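Local structure of ficolin-3 (Homo sapiens, 2J60) at residues F66-S71 against T155-H160; L145-G150 against C180-L185; G187-S192 against Y199-A204. The protein is a lectin of the ficolin family that probably recognises sugars on microbial surfaces through its fibrinogen-like domain, as relatives do in triggering complement. One frame throughout, in Å; residues are numbered along the deposited sequence. Where two conformers were deposited one is given.

How the interactions relate
From the N terminus, residues 66-71 open interaction 1, which closes at 155-160 around 83 intervening residues that carry much of the central antiparallel sheet. Residues 145-150, inside that span, start interaction 2 and pair with 180-185 beyond it, so interactions 1 and 2 cross along the chain; their nearest atoms stay about 8 Å apart. Interaction 3 then follows in series, joining 187-192 to 199-204 across six residues. It touches interaction 2: Asn-184 bonds to Gly-200 and Arg-182 to Ala-204, and both interactions touch the bound abequose. Interaction 1 joins helix 69-74 to the calcium loop; interactions 2 and 3 join the sugar-binding loop to the loops before strand 215-220.

Interaction 1: residues F66-S71 against T155-H160; sequences FRSWSS and TYDADH. With CA (calcium ion), chain E.
Asp-157, in the type I beta turn from Thr-155 to Ala-158 of this fibrinogen-like domain, grips the start of helix 69-74. Its OD1 accepts from the amide of Trp-69 through the syn lone pair, N to OD1 2.9 Å, with the bond bent to 147° at the hydrogen. The same OD1 receives the hydroxyl of Thr-155, OG1 to OD1 2.8 Å, almost in line with the C-O bond. OD2 takes a water that accepts from Ser-70 N. The carboxylate thus faces amides just past the N-cap residue Ser-68, a setting likely to stabilise its negative charge. Trp-69 holds CG opposite its own nitrogen (chi1 -176°), laying the indole alongside the turn. There Thr-155 OG1 lies at its edge, Ala-158 CB comes 3.5 Å from Trp-69 CE3, and His-160 turns its edge to the face of the six-membered ring; the indole NE1 bonds to Glu-125. On the other flank Tyr-156 lies against the backbone, CE2 3.5 Å from Arg-67 C, and its CD2 sits over one face of Phe-66, 3.7 Å above the plane, the rings tilted by 48°. Just after the turn, Asp-159 binds calcium with both oxygens, joined by Asp-161, Ser-163 and Ser-165. One water donates to Arg-67 O at 2.9 Å and accepts from Tyr-156 N at 2.8 Å.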
loop_
_atom_site.group_PDB
_atom_site.type_symbol
_atom_site.label_atom_id
_atom_site.label_comp_id
_atom_site.label_asym_id
_atom_site.label_seq_id
_atom_site.Cartn_x
_atom_site.Cartn_y
_atom_site.Cartn_z
ATOM N N PHE A 66 -0.232 -13.303 -2.359
ATOM C CA PHE A 66 1.062 -13.979 -2.325
ATOM C C PHE A 66 1.641 -14.079 -3.741
ATOM O O PHE A 66 1.536 -15.105 -4.382
ATOM C CB PHE A 66 0.934 -15.353 -1.656
ATOM C CG PHE A 66 2.251 -15.973 -1.318
ATOM C CD1 PHE A 66 3.191 -15.255 -0.601
ATOM C CD2 PHE A 66 2.561 -17.263 -1.721
ATOM C CE1 PHE A 66 4.425 -15.815 -0.291
ATOM C CE2 PHE A 66 3.787 -17.832 -1.403
ATOM C CZ PHE A 66 4.725 -17.093 -0.689
ATOM N N ARG A 67 2.233 -12.997 -4.239
ATOM C CA ARG A 67 2.594 -12.920 -5.657
ATOM C C ARG A 67 4.064 -12.604 -5.894
ATOM O O ARG A 67 4.773 -12.172 -4.989
ATOM C CB ARG A 67 1.747 -11.857 -6.338
ATOM C CG ARG A 67 0.272 -12.001 -6.080
ATOM C CD ARG A 67 -0.406 -12.602 -7.280
ATOM N NE ARG A 67 -1.803 -12.202 -7.277
ATOM C CZ ARG A 67 -2.586 -12.210 -8.338
ATOM N NH1 ARG A 67 -2.097 -12.582 -9.513
ATOM N NH2 ARG A 67 -3.860 -11.830 -8.209
ATOM N N SER A 68 4.496 -12.801 -7.131
ATOM C CA SER A 68 5.888 -12.710 -7.502
ATOM C C SER A 68 6.383 -11.270 -7.600
ATOM O O SER A 68 5.611 -10.319 -7.519
ATOM C CB SER A 68 6.066 -13.360 -8.864
ATOM O OG SER A 68 5.408 -12.586 -9.858
ATOM N N TRP A 69 7.689 -11.133 -7.818
ATOM C CA TRP A 69 8.292 -9.841 -8.046
ATOM C C TRP A 69 7.605 -9.127 -9.206
ATOM O O TRP A 69 7.269 -7.938 -9.112
ATOM C CB TRP A 69 9.792 -10.026 -8.337
ATOM C CG TRP A 69 10.494 -8.732 -8.494
ATOM C CD1 TRP A 69 10.833 -8.111 -9.660
ATOM C CD2 TRP A 69 10.909 -7.882 -7.445
ATOM N NE1 TRP A 69 11.457 -6.907 -9.391
ATOM C CE2 TRP A 69 11.514 -6.751 -8.031
ATOM C CE3 TRP A 69 10.824 -7.959 -6.051
ATOM C CZ2 TRP A 69 12.032 -5.701 -7.271
ATOM C CZ3 TRP A 69 11.366 -6.924 -5.294
ATOM C CH2 TRP A 69 11.962 -5.818 -5.908
ATOM N N SER A 70 7.384 -9.851 -10.315
ATOM C CA SER A 70 6.840 -9.195 -11.509
ATOM C C SER A 70 5.409 -8.715 -11.274
ATOM O O SER A 70 5.017 -7.678 -11.790
ATOM C CB SER A 70 6.847 -10.147 -12.716
ATOM O OG SER A 70 6.203 -11.374 -12.384
ATOM N N SER A 71 4.617 -9.504 -10.555
ATOM C CA SER A 71 3.226 -9.123 -10.251
ATOM C C SER A 71 3.164 -7.898 -9.349
ATOM O O SER A 71 2.378 -6.992 -9.591
ATOM C CB SER A 71 2.501 -10.251 -9.552
ATOM O OG SER A 71 2.371 -11.364 -10.410
ATOM N N THR A 155 9.856 -10.408 -2.190
ATOM C CA THR A 155 8.764 -11.319 -2.598
ATOM C C THR A 155 9.304 -12.747 -2.506
ATOM O O THR A 155 10.498 -12.928 -2.300
ATOM C CB THR A 155 8.275 -11.040 -4.042
ATOM O OG1 THR A 155 9.358 -11.128 -4.987
ATOM C CG2 THR A 155 7.691 -9.657 -4.145
ATOM N N TYR A 156 8.454 -13.753 -2.671
ATOM C CA TYR A 156 8.940 -15.139 -2.557
ATOM C C TYR A 156 10.042 -15.494 -3.574
ATOM O O TYR A 156 10.827 -16.416 -3.356
ATOM C CB TYR A 156 7.771 -16.153 -2.572
ATOM C CG TYR A 156 7.038 -16.271 -3.890
ATOM C CD1 TYR A 156 7.664 -16.814 -5.013
ATOM C CD2 TYR A 156 5.722 -15.828 -4.014
ATOM C CE1 TYR A 156 6.998 -16.915 -6.224
ATOM C CE2 TYR A 156 5.047 -15.935 -5.211
ATOM C CZ TYR A 156 5.681 -16.480 -6.302
ATOM O OH TYR A 156 5.009 -16.569 -7.483
ATOM N N ASP A 157 10.125 -14.765 -4.681
ATOM C CA ASP A 157 11.133 -15.099 -5.686
ATOM C C ASP A 157 12.220 -14.042 -5.750
ATOM O O ASP A 157 13.070 -14.067 -6.639
ATOM C CB ASP A 157 10.496 -15.318 -7.067
ATOM C CG ASP A 157 9.733 -14.094 -7.568
ATOM O OD1 ASP A 157 9.368 -13.257 -6.739
ATOM O OD2 ASP A 157 9.523 -13.964 -8.790
ATOM N N ALA A 158 12.190 -13.113 -4.801
ATOM C CA ALA A 158 13.169 -12.032 -4.743
ATOM C C ALA A 158 13.434 -11.640 -3.293
ATOM O O ALA A 158 12.826 -10.709 -2.765
ATOM C CB ALA A 158 12.676 -10.840 -5.529
ATOM N N ASP A 159 14.350 -12.360 -2.648
ATOM C CA ASP A 159 14.649 -12.127 -1.247
ATOM C C ASP A 159 15.715 -11.049 -1.078
ATOM O O ASP A 159 16.875 -11.244 -1.457
ATOM C CB ASP A 159 15.124 -13.420 -0.595
ATOM C CG ASP A 159 15.407 -13.251 0.883
ATOM O OD1 ASP A 159 15.500 -12.093 1.369
ATOM O OD2 ASP A 159 15.554 -14.279 1.566
ATOM N N HIS A 160 15.328 -9.916 -0.506
ATOM C CA HIS A 160 16.255 -8.809 -0.335
ATOM C C HIS A 160 16.289 -8.369 1.115
ATOM O O HIS A 160 16.900 -7.357 1.452
ATOM C CB HIS A 160 15.854 -7.624 -1.222
ATOM C CG HIS A 160 15.628 -7.990 -2.651
ATOM N ND1 HIS A 160 16.645 -8.399 -3.487
ATOM C CD2 HIS A 160 14.494 -8.032 -3.388
ATOM C CE1 HIS A 160 16.151 -8.656 -4.685
ATOM N NE2 HIS A 160 14.846 -8.446 -4.649
HETATM CA CA CA E . 16.830 -13.063 3.295
HETATM O O HOH W 1 5.874 -12.606 -2.358
HETATM O O HOH W 2 8.642 -12.315 -10.676
HETATM O O HOH W 3 18.328 -11.733 2.699
HETATM O O HOH W 4 18.425 -14.752 2.773
#

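Interaction 2: residues L145-G150 against C180-L185; sequences LSLHSG and CYRSNL. With ABE (alpha-D-Abequopyranose), chain D.
Leu-147 lays its side chain across the aliphatic part of Arg-182, Leu-147 CB to Arg-182 CG 3.8 Å, the two chains meeting at a slant. Two bends in the arginine chain, the second at chi3 (-56°), turn the guanidinium so that NH2 meets Asp-143 O. Beside this pair the imidazole of His-148 comes edge-on to the backbone from Tyr-181 to Ser-183, with the Tyr-181 side chain running alongside and pointing the same way. Leu-145 adds CD1 at 3.4 Å from Ser-183 OG, whose hydroxyl bonds to Ser-144 O. This packing backs a sugar site of the fibrinogen-like domain. A cis peptide precedes Cys-180, and the amides of Cys-180 and Tyr-181 both point at O1 of the bound abequose, Cys-180 N to O1 2.9 Å and Tyr-181 N to O1 3.1 Å. The sugar's O2 donates back to Tyr-181 O at 3.1 Å. Tyr-181 has two conformers; in one of them the phenol ring has O2 of the abequose over its centre on one face and Asn-184 CB on the opposite one, and its OH bonds to Asp-202. The disulfide from Cys-180 to Cys-167 fastens the binding segment to helix 167-171, whose Val-171 also meets Tyr-181 and Asn-184; on the other flank Leu-145 rests on Leu-133 of strand 131-138 and Leu-101 of strand 101-106.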
loop_
_atom_site.group_PDB
_atom_site.type_symbol
_atom_site.label_atom_id
_atom_site.label_comp_id
_atom_site.label_asym_id
_atom_site.label_seq_id
_atom_site.Cartn_x
_atom_site.Cartn_y
_atom_site.Cartn_z
ATOM N N LEU A 145 5.319 1.469 10.318
ATOM C CA LEU A 145 5.999 1.460 9.031
ATOM C C LEU A 145 7.419 2.039 9.090
ATOM O O LEU A 145 8.224 1.801 8.195
ATOM C CB LEU A 145 5.175 2.212 7.978
ATOM C CG LEU A 145 5.372 1.824 6.512
ATOM C CD1 LEU A 145 5.141 0.324 6.245
ATOM C CD2 LEU A 145 4.484 2.702 5.613
ATOM N N SER A 146 7.728 2.802 10.132
ATOM C CA SER A 146 9.046 3.431 10.238
ATOM C C SER A 146 10.202 2.452 10.155
ATOM O O SER A 146 11.179 2.692 9.438
ATOM C CB SER A 146 9.145 4.257 11.507
ATOM O OG SER A 146 8.435 5.448 11.301
ATOM N N LEU A 147 10.083 1.360 10.899
ATOM C CA LEU A 147 11.028 0.268 10.799
ATOM C C LEU A 147 11.362 -0.030 9.337
ATOM O O LEU A 147 12.496 -0.333 9.006
ATOM C CB LEU A 147 10.484 -1.004 11.471
ATOM C CG LEU A 147 11.284 -2.294 11.172
ATOM C CD1 LEU A 147 12.732 -2.281 11.729
ATOM C CD2 LEU A 147 10.560 -3.534 11.636
ATOM N N HIS A 148 10.367 0.057 8.464
ATOM C CA HIS A 148 10.530 -0.431 7.103
ATOM C C HIS A 148 11.137 0.557 6.135
ATOM O O HIS A 148 11.498 0.179 5.014
ATOM C CB HIS A 148 9.202 -0.974 6.577
ATOM C CG HIS A 148 8.779 -2.229 7.259
ATOM N ND1 HIS A 148 7.865 -2.244 8.287
ATOM C CD2 HIS A 148 9.166 -3.514 7.083
ATOM C CE1 HIS A 148 7.683 -3.487 8.697
ATOM N NE2 HIS A 148 8.462 -4.277 7.985
ATOM N N SER A 149 11.266 1.816 6.561
ATOM C CA SER A 149 11.901 2.816 5.731
ATOM C C SER A 149 13.345 2.420 5.464
ATOM O O SER A 149 14.020 1.853 6.314
ATOM C CB SER A 149 11.844 4.195 6.383
ATOM O OG SER A 149 12.061 5.197 5.396
ATOM N N GLY A 150 13.804 2.686 4.264
ATOM C CA GLY A 150 15.171 2.358 3.894
ATOM C C GLY A 150 15.391 0.909 3.494
ATOM O O GLY A 150 16.522 0.513 3.207
ATOM N N CYS A 180 11.142 -9.925 10.627
ATOM C CA CYS A 180 10.549 -9.588 9.316
ATOM C C CYS A 180 9.759 -8.281 9.195
ATOM O O CYS A 180 9.972 -7.517 8.236
ATOM C CB CYS A 180 9.699 -10.738 8.792
ATOM S SG CYS A 180 10.676 -12.193 8.355
ATOM N N TYR A 181 8.867 -8.008 10.145
ATOM C CA TYR A 181 8.057 -6.799 10.027
ATOM C C TYR A 181 7.418 -6.255 11.306
ATOM O O TYR A 181 7.324 -6.938 12.330
ATOM C CB TYR A 181 6.949 -7.026 8.995
ATOM C CG TYR A 181 5.944 -8.067 9.421
ATOM C CD1 TYR A 181 4.832 -7.716 10.176
ATOM C CD2 TYR A 181 6.106 -9.406 9.072
ATOM C CE1 TYR A 181 3.919 -8.650 10.571
ATOM C CE2 TYR A 181 5.184 -10.359 9.467
ATOM C CZ TYR A 181 4.091 -9.968 10.212
ATOM O OH TYR A 181 3.166 -10.900 10.607
ATOM N N ARG A 182 6.958 -5.009 11.200
ATOM C CA ARG A 182 6.072 -4.391 12.172
ATOM C C ARG A 182 4.684 -4.233 11.513
ATOM O O ARG A 182 3.674 -4.106 12.205
ATOM C CB ARG A 182 6.613 -3.012 12.598
ATOM C CG ARG A 182 7.910 -3.052 13.433
ATOM C CD ARG A 182 7.646 -2.855 14.922
ATOM N NE ARG A 182 6.920 -1.611 15.152
ATOM C CZ ARG A 182 6.127 -1.399 16.193
ATOM N NH1 ARG A 182 5.968 -2.346 17.107
ATOM N NH2 ARG A 182 5.501 -0.244 16.318
ATOM N N SER A 183 4.650 -4.239 10.169
ATOM C CA SER A 183 3.393 -4.218 9.391
ATOM C C SER A 183 3.494 -5.199 8.225
ATOM O O SER A 183 4.592 -5.491 7.721
ATOM C CB SER A 183 3.059 -2.817 8.868
ATOM O OG SER A 183 4.160 -2.287 8.133
ATOM N N ASN A 184 2.346 -5.693 7.778
ATOM C CA ASN A 184 2.312 -6.746 6.762
ATOM C C ASN A 184 0.977 -6.666 6.019
ATOM O O ASN A 184 0.244 -7.642 5.936
ATOM C CB ASN A 184 2.474 -8.100 7.462
ATOM C CG ASN A 184 2.783 -9.242 6.507
ATOM O OD1 ASN A 184 3.634 -9.128 5.604
ATOM N ND2 ASN A 184 2.097 -10.365 6.707
ATOM N N LEU A 185 0.662 -5.492 5.488
ATOM C CA LEU A 185 -0.679 -5.236 4.938
ATOM C C LEU A 185 -1.017 -6.009 3.641
ATOM O O LEU A 185 -2.170 -6.058 3.236
ATOM C CB LEU A 185 -0.888 -3.745 4.739
ATOM C CG LEU A 185 -0.832 -2.926 6.035
ATOM C CD1 LEU A 185 -1.059 -1.485 5.664
ATOM C CD2 LEU A 185 -1.888 -3.414 7.060
HETATM C C1 ABE D . 7.727 -11.124 12.183
HETATM C C2 ABE D . 6.733 -10.987 13.334
HETATM C C3 ABE D . 7.317 -11.486 14.647
HETATM C C4 ABE D . 7.934 -12.871 14.463
HETATM C C5 ABE D . 8.899 -12.858 13.278
HETATM C C6 ABE D . 9.577 -14.210 13.065
HETATM O O1 ABE D . 8.850 -10.238 12.358
HETATM O O2 ABE D . 6.329 -9.626 13.496
HETATM O O5 ABE D . 8.176 -12.479 12.107
#

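Interaction 3: residues G187-S192 against Y199-A204; sequences GRYAVS and YGIDWA. With ABE (alpha-D-Abequopyranose), chain D.
Ile-201 and Tyr-189 meet at an angle, the methyl CD1 of Ile-201 reaching CD1 of the Tyr-189 ring at 3.5 Å. The isoleucine chain is stretched out at its end (chi2 166°), which carries that methyl past Gly-187 O to the ring; on the way CG1 of Ile-201 comes within 3.4 Å of Gly-187 O. Tyr-189 sends its CB away from the 199-204 segment, yet CD1 of its ring still meets the methyl. Its OH is held by Arg-214 O, and both side chains rest on Arg-58 of strand 52-58. An inverse gamma turn is centred on Ile-201, in the long loop region that leads to strand 215-220 of the fibrinogen-like domain. The backbones are joined through a water, which donates to Arg-188 O at 2.7 Å and accepts from Ile-201 N at 2.9 Å. Within 199-204, Gly-200 N donates to Asp-202 OD2 at 3.0 Å, meeting it from above the carboxylate plane, 41° out of it; that oxygen is also bonded to Gly-210 N. At the start of 199-204 the Tyr-199 ring reaches the abequose, Tyr-199 OH 3.4 Å from C6 of the sugar.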
loop_
_atom_site.group_PDB
_atom_site.type_symbol
_atom_site.label_atom_id
_atom_site.label_comp_id
_atom_site.label_asym_id
_atom_site.label_seq_id
_atom_site.Cartn_x
_atom_site.Cartn_y
_atom_site.Cartn_z
ATOM N N GLY A 187 -0.265 -9.116 3.515
ATOM C CA GLY A 187 -0.229 -10.492 4.017
ATOM C C GLY A 187 -1.544 -11.227 3.802
ATOM O O GLY A 187 -2.492 -10.680 3.261
ATOM N N ARG A 188 -1.608 -12.467 4.272
ATOM C CA ARG A 188 -2.706 -13.358 3.950
ATOM C C ARG A 188 -4.029 -12.976 4.594
ATOM O O ARG A 188 -4.096 -12.661 5.781
ATOM C CB ARG A 188 -2.343 -14.770 4.358
ATOM C CG ARG A 188 -3.203 -15.785 3.694
ATOM C CD ARG A 188 -2.715 -17.184 4.008
ATOM N NE ARG A 188 -3.607 -18.178 3.426
ATOM C CZ ARG A 188 -3.387 -19.483 3.479
ATOM N NH1 ARG A 188 -2.301 -19.938 4.087
ATOM N NH2 ARG A 188 -4.249 -20.323 2.916
ATOM N N TYR A 189 -5.094 -13.006 3.805
ATOM C CA TYR A 189 -6.389 -12.591 4.306
ATOM C C TYR A 189 -7.011 -13.619 5.244
ATOM O O TYR A 189 -6.807 -14.820 5.089
ATOM C CB TYR A 189 -7.358 -12.270 3.167
ATOM C CG TYR A 189 -8.522 -11.461 3.647
ATOM C CD1 TYR A 189 -8.446 -10.077 3.707
ATOM C CD2 TYR A 189 -9.699 -12.078 4.074
ATOM C CE1 TYR A 189 -9.495 -9.328 4.175
ATOM C CE2 TYR A 189 -10.762 -11.329 4.541
ATOM C CZ TYR A 189 -10.651 -9.948 4.594
ATOM O OH TYR A 189 -11.693 -9.170 5.043
ATOM N N ALA A 190 -7.750 -13.121 6.225
ATOM C CA ALA A 190 -8.454 -13.972 7.175
ATOM C C ALA A 190 -9.799 -13.342 7.460
ATOM O O ALA A 190 -9.878 -12.139 7.759
ATOM C CB ALA A 190 -7.650 -14.125 8.476
ATOM N N VAL A 191 -10.861 -14.147 7.382
ATOM C CA VAL A 191 -12.224 -13.622 7.476
ATOM C C VAL A 191 -12.708 -13.360 8.905
ATOM O O VAL A 191 -13.698 -12.663 9.107
ATOM C CB VAL A 191 -13.257 -14.522 6.716
ATOM C CG1 VAL A 191 -12.692 -14.978 5.374
ATOM C CG2 VAL A 191 -13.660 -15.732 7.566
ATOM N N SER A 192 -12.011 -13.917 9.893
ATOM C CA SER A 192 -12.284 -13.601 11.297
ATOM C C SER A 192 -11.041 -13.806 12.162
ATOM O O SER A 192 -10.059 -14.398 11.715
ATOM C CB SER A 192 -13.428 -14.468 11.826
ATOM O OG SER A 192 -13.027 -15.823 11.894
ATOM N N TYR A 199 1.048 -15.055 10.991
ATOM C CA TYR A 199 1.342 -13.738 10.469
ATOM C C TYR A 199 0.264 -13.384 9.441
ATOM O O TYR A 199 0.115 -14.084 8.442
ATOM C CB TYR A 199 2.725 -13.736 9.818
ATOM C CG TYR A 199 3.813 -14.406 10.638
ATOM C CD1 TYR A 199 4.121 -13.972 11.921
ATOM C CD2 TYR A 199 4.542 -15.467 10.114
ATOM C CE1 TYR A 199 5.120 -14.588 12.666
ATOM C CE2 TYR A 199 5.543 -16.085 10.842
ATOM C CZ TYR A 199 5.831 -15.642 12.116
ATOM O OH TYR A 199 6.837 -16.265 12.832
ATOM N N GLY A 200 -0.486 -12.308 9.685
ATOM C CA GLY A 200 -1.571 -11.882 8.785
ATOM C C GLY A 200 -1.453 -10.433 8.332
ATOM O O GLY A 200 -0.346 -9.919 8.162
ATOM N N ILE A 201 -2.599 -9.787 8.140
ATOM C CA ILE A 201 -2.689 -8.377 7.768
ATOM C C ILE A 201 -2.567 -7.590 9.067
ATOM O O ILE A 201 -3.552 -7.137 9.651
ATOM C CB ILE A 201 -4.019 -8.090 6.974
ATOM C CG1 ILE A 201 -4.040 -8.896 5.661
ATOM C CG2 ILE A 201 -4.197 -6.604 6.671
ATOM C CD1 ILE A 201 -5.427 -8.970 4.977
ATOM N N ASP A 202 -1.325 -7.471 9.521
ATOM C CA ASP A 202 -1.007 -7.042 10.865
ATOM C C ASP A 202 -0.452 -5.613 10.856
ATOM O O ASP A 202 0.222 -5.194 9.897
ATOM C CB ASP A 202 0.053 -7.976 11.472
ATOM C CG ASP A 202 -0.383 -9.455 11.524
ATOM O OD1 ASP A 202 -1.595 -9.765 11.459
ATOM O OD2 ASP A 202 0.522 -10.313 11.620
ATOM N N TRP A 203 -0.760 -4.871 11.918
ATOM C CA TRP A 203 -0.146 -3.561 12.210
ATOM C C TRP A 203 0.362 -3.594 13.675
ATOM O O TRP A 203 -0.432 -3.522 14.602
ATOM C CB TRP A 203 -1.177 -2.441 11.975
ATOM C CG TRP A 203 -0.618 -1.018 11.900
ATOM C CD1 TRP A 203 -0.655 -0.084 12.894
ATOM C CD2 TRP A 203 0.033 -0.373 10.778
ATOM N NE1 TRP A 203 -0.058 1.083 12.479
ATOM C CE2 TRP A 203 0.371 0.934 11.188
ATOM C CE3 TRP A 203 0.365 -0.777 9.478
ATOM C CZ2 TRP A 203 1.017 1.851 10.338
ATOM C CZ3 TRP A 203 1.011 0.126 8.638
ATOM C CH2 TRP A 203 1.329 1.428 9.076
ATOM N N ALA A 204 1.671 -3.738 13.893
ATOM C CA ALA A 204 2.152 -4.059 15.259
ATOM C C ALA A 204 1.680 -3.080 16.346
ATOM O O ALA A 204 1.188 -3.502 17.388
ATOM C CB ALA A 204 3.678 -4.217 15.295
HETATM C C1 ABE D . 7.727 -11.124 12.183
HETATM C C2 ABE D . 6.733 -10.987 13.334
HETATM C C3 ABE D . 7.317 -11.486 14.647
HETATM C C4 ABE D . 7.934 -12.871 14.463
HETATM C C5 ABE D . 8.899 -12.858 13.278
HETATM C C6 ABE D . 9.577 -14.210 13.065
HETATM O O1 ABE D . 8.850 -10.238 12.358
HETATM O O2 ABE D . 6.329 -9.626 13.496
HETATM O O5 ABE D . 8.176 -12.479 12.107
HETATM O O HOH W 5 -5.034 -11.420 7.931
#